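Local coordinates for protein cytochrome cL (PDB 2D0W) that carries electrons through a covalently bound heme in the periplasm, probably as the electron acceptor of methanol dehydrogenase during methanol oxidation, at residues G74-Y79 with I125-V130. Sequence-based numbering, arbitrary orientation.
Sequences GLNDSY and IQKDDV. With ZN (zinc ion), chain E; HEM (protoporphyrin IX containing Fe), chain H.
Two irregular loops of a class I-type cytochrome c fold are joined here by polar contacts: loop 74-79, which binds zinc and lines the heme pocket through Leu-75, and 125-130, which follows helix 112-124. The two segments run in roughly the same direction, their end-to-end directions 26° apart, and share one main-chain hydrogen bond, from Lys-127 N to Asn-76 O at 3.0 Å, with the donor in the carbonyl plane. Gln-126 is long enough to bridge the gap although its CB points away from 74-79. With CG anti to the backbone N and the chain bent at chi2 (58°), its amide turns back, and NE2 donates to Asp-77 O at 3.2 Å from above the carbonyl plane. The same NE2 reaches Leu-75 O through a water, while Gln-126 OE1 accepts Asp-128 N, which helps fix the amide's rotation. Asp-128, short and anionic, points its carboxylate toward Ser-78: OD2 receives Ser-78 N at 2.7 Å, and OD1 pairs with Lys-127 NZ, also at 2.7 Å. The aliphatic part of Lys-127 crosses the Asn-76 side chain obliquely, Lys-127 CG lying 3.7 Å from Asn-76 ND2, and its ammonium shares a water with Asp-77 OD1. Such a positive charge probably eases the crowding of the two carboxylates. Asp-77 OD2 binds the zinc at 2.3 Å; one zinc-bound water donates to heme O2A. Leu-75, suitably apolar, packs CD2 against the porphyrin. The arrangement is a surface zinc site beside a c-type heme pocket, formed by the carbonyls of Gly-74 and Tyr-79, one carboxylate oxygen and two waters, its loop hydrogen-bonded through Asn-76 O, Asp-77 O and Ser-78 N to the loop after helix 112-124.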
loop_
_atom_site.group_PDB
_atom_site.type_symbol
_atom_site.label_atom_id
_atom_site.label_comp_id
_atom_site.label_asym_id
_atom_site.label_seq_id
_atom_site.Cartn_x
_atom_site.Cartn_y
_atom_site.Cartn_z
ATOM N N GLY A 74 -9.316 6.196 9.037
ATOM C CA GLY A 74 -7.870 6.531 9.033
ATOM C C GLY A 74 -7.039 5.306 8.633
ATOM O O GLY A 74 -7.354 4.177 9.035
ATOM N N LEU A 75 -5.996 5.499 7.829
ATOM C CA LEU A 75 -5.206 4.386 7.378
ATOM C C LEU A 75 -3.822 4.564 7.964
ATOM O O LEU A 75 -2.919 3.761 7.694
ATOM C CB LEU A 75 -5.140 4.365 5.844
ATOM C CG LEU A 75 -6.442 4.265 5.048
ATOM C CD1 LEU A 75 -6.220 4.343 3.494
ATOM C CD2 LEU A 75 -7.133 2.926 5.440
ATOM N N ASN A 76 -3.663 5.591 8.799
ATOM C CA ASN A 76 -2.337 6.002 9.224
ATOM C C ASN A 76 -2.113 5.643 10.708
ATOM O O ASN A 76 -1.160 6.087 11.337
ATOM C CB ASN A 76 -2.170 7.509 8.986
ATOM C CG ASN A 76 -3.055 8.328 9.898
ATOM O OD1 ASN A 76 -3.982 7.782 10.536
ATOM N ND2 ASN A 76 -2.803 9.615 9.965
ATOM N N ASP A 77 -2.995 4.808 11.252
ATOM C CA ASP A 77 -2.875 4.431 12.670
ATOM C C ASP A 77 -2.722 2.936 12.885
ATOM O O ASP A 77 -2.660 2.178 11.914
ATOM C CB ASP A 77 -3.988 5.106 13.502
ATOM C CG ASP A 77 -5.373 4.587 13.203
ATOM O OD1 ASP A 77 -6.318 5.070 13.882
ATOM O OD2 ASP A 77 -5.537 3.720 12.319
ATOM N N SER A 78 -2.650 2.499 14.146
ATOM C CA SER A 78 -2.317 1.117 14.466
ATOM C C SER A 78 -3.516 0.284 14.420
ATOM O O SER A 78 -3.428 -0.937 14.402
ATOM C CB SER A 78 -1.688 0.968 15.862
ATOM O OG SER A 78 -2.451 1.619 16.860
ATOM N N TYR A 79 -4.671 0.929 14.391
ATOM C CA TYR A 79 -5.905 0.183 14.412
ATOM C C TYR A 79 -6.480 -0.210 13.048
ATOM O O TYR A 79 -6.614 0.633 12.186
ATOM C CB TYR A 79 -6.952 0.968 15.213
ATOM C CG TYR A 79 -8.200 0.177 15.306
ATOM C CD1 TYR A 79 -8.374 -0.727 16.354
ATOM C CD2 TYR A 79 -9.195 0.277 14.326
ATOM C CE1 TYR A 79 -9.507 -1.476 16.442
ATOM C CE2 TYR A 79 -10.336 -0.505 14.383
ATOM C CZ TYR A 79 -10.481 -1.366 15.475
ATOM O OH TYR A 79 -11.579 -2.173 15.601
ATOM N N ILE A 125 2.913 6.626 5.563
ATOM C CA ILE A 125 2.103 7.636 6.268
ATOM C C ILE A 125 1.661 7.277 7.694
ATOM O O ILE A 125 1.075 8.125 8.391
ATOM C CB ILE A 125 0.847 8.112 5.399
ATOM C CG1 ILE A 125 -0.123 6.969 5.038
ATOM C CG2 ILE A 125 1.296 8.891 4.126
ATOM C CD1 ILE A 125 -1.245 7.413 4.049
ATOM N N GLN A 126 1.968 6.037 8.112
ATOM C CA GLN A 126 1.833 5.559 9.490
ATOM C C GLN A 126 2.486 6.521 10.474
ATOM O O GLN A 126 3.578 6.989 10.261
ATOM C CB GLN A 126 2.484 4.180 9.639
ATOM C CG GLN A 126 2.292 3.522 11.003
ATOM C CD GLN A 126 0.817 3.331 11.382
ATOM O OE1 GLN A 126 0.462 3.399 12.564
ATOM N NE2 GLN A 126 -0.035 3.070 10.396
ATOM N N LYS A 127 1.769 6.831 11.543
ATOM C CA LYS A 127 2.235 7.808 12.515
ATOM C C LYS A 127 2.117 7.289 13.957
ATOM O O LYS A 127 2.469 8.000 14.886
ATOM C CB LYS A 127 1.494 9.155 12.308
ATOM C CG LYS A 127 -0.048 9.105 12.326
ATOM C CD LYS A 127 -0.630 9.039 13.757
ATOM C CE LYS A 127 -2.091 8.595 13.755
ATOM N NZ LYS A 127 -2.683 8.168 15.081
ATOM N N ASP A 128 1.627 6.054 14.123
ATOM C CA ASP A 128 1.609 5.350 15.409
ATOM C C ASP A 128 2.852 4.471 15.535
ATOM O O ASP A 128 3.580 4.279 14.552
ATOM C CB ASP A 128 0.367 4.453 15.526
ATOM C CG ASP A 128 -0.921 5.234 15.799
ATOM O OD1 ASP A 128 -0.874 6.455 16.051
ATOM O OD2 ASP A 128 -2.009 4.606 15.743
ATOM N N ASP A 129 3.093 3.916 16.727
ATOM C CA ASP A 129 4.294 3.081 16.968
ATOM C C ASP A 129 4.256 1.824 16.093
ATOM O O ASP A 129 3.215 1.184 15.953
ATOM C CB ASP A 129 4.441 2.690 18.457
ATOM C CG ASP A 129 5.565 1.650 18.690
ATOM O OD1 ASP A 129 5.245 0.464 18.890
ATOM O OD2 ASP A 129 6.767 2.019 18.637
ATOM N N VAL A 130 5.394 1.477 15.504
ATOM C CA VAL A 130 5.499 0.316 14.617
ATOM C C VAL A 130 6.285 -0.906 15.155
ATOM O O VAL A 130 6.617 -1.845 14.397
ATOM C CB VAL A 130 6.117 0.730 13.305
ATOM C CG1 VAL A 130 5.110 1.611 12.551
ATOM C CG2 VAL A 130 7.491 1.510 13.570
HETATM ZN ZN ZN E . -6.938 2.576 10.967
HETATM C CHA HEM H . -12.003 0.733 4.055
HETATM C CHB HEM H . -8.042 1.643 1.360
HETATM C CHC HEM H . -10.588 4.330 -1.812
HETATM C CHD HEM H . -14.116 4.388 1.522
HETATM C C1A HEM H . -10.692 0.653 3.581
HETATM C C2A HEM H . -9.605 -0.195 4.055
HETATM C C3A HEM H . -8.525 0.087 3.327
HETATM C C4A HEM H . -8.860 1.097 2.331
HETATM C CMA HEM H . -7.096 -0.531 3.468
HETATM C CAA HEM H . -9.685 -1.176 5.246
HETATM C CBA HEM H . -9.367 -0.348 6.503
HETATM C CGA HEM H . -9.236 -1.210 7.753
HETATM O O1A HEM H . -9.088 -2.451 7.637
HETATM O O2A HEM H . -9.291 -0.635 8.866
HETATM C C1B HEM H . -8.387 2.404 0.237
HETATM C C2B HEM H . -7.558 2.866 -0.882
HETATM C C3B HEM H . -8.241 3.480 -1.720
HETATM C C4B HEM H . -9.587 3.606 -1.251
HETATM C CMB HEM H . -6.050 2.620 -0.885
HETATM C CAB HEM H . -7.821 3.805 -3.163
HETATM C CBB HEM H . -7.357 2.884 -3.949
HETATM C C1C HEM H . -11.776 4.610 -1.173
HETATM C C2C HEM H . -12.940 5.324 -1.736
HETATM C C3C HEM H . -13.868 5.382 -0.799
HETATM C C4C HEM H . -13.412 4.597 0.359
HETATM C CMC HEM H . -12.768 6.261 -2.922
HETATM C CAC HEM H . -15.144 6.279 -0.693
HETATM C CBC HEM H . -15.893 6.356 -1.759
HETATM C C1D HEM H . -13.966 3.380 2.453
HETATM C C2D HEM H . -14.944 2.969 3.442
HETATM C C3D HEM H . -14.298 1.828 4.221
HETATM C C4D HEM H . -12.972 1.662 3.659
HETATM C CMD HEM H . -16.368 3.572 3.646
HETATM C CAD HEM H . -14.891 0.971 5.397
HETATM C CBD HEM H . -15.266 -0.337 4.694
HETATM C CGD HEM H . -15.503 -1.489 5.638
HETATM O O1D HEM H . -15.733 -2.623 5.180
HETATM O O2D HEM H . -15.433 -1.265 6.854
HETATM N NA HEM H . -10.180 1.422 2.553
HETATM N NB HEM H . -9.611 2.973 -0.043
HETATM N NC HEM H . -12.121 4.136 0.084
HETATM N ND HEM H . -12.827 2.603 2.640
HETATM FE FE HEM H . -11.191 2.711 1.245
HETATM O O HOH W 1 -0.309 3.209 7.540
HETATM O O HOH W 2 -0.133 10.408 8.296
HETATM O O HOH W 3 -5.416 7.970 14.697
HETATM O O HOH W 4 -4.744 2.153 9.984
HETATM O O HOH W 5 -9.252 1.634 10.381
#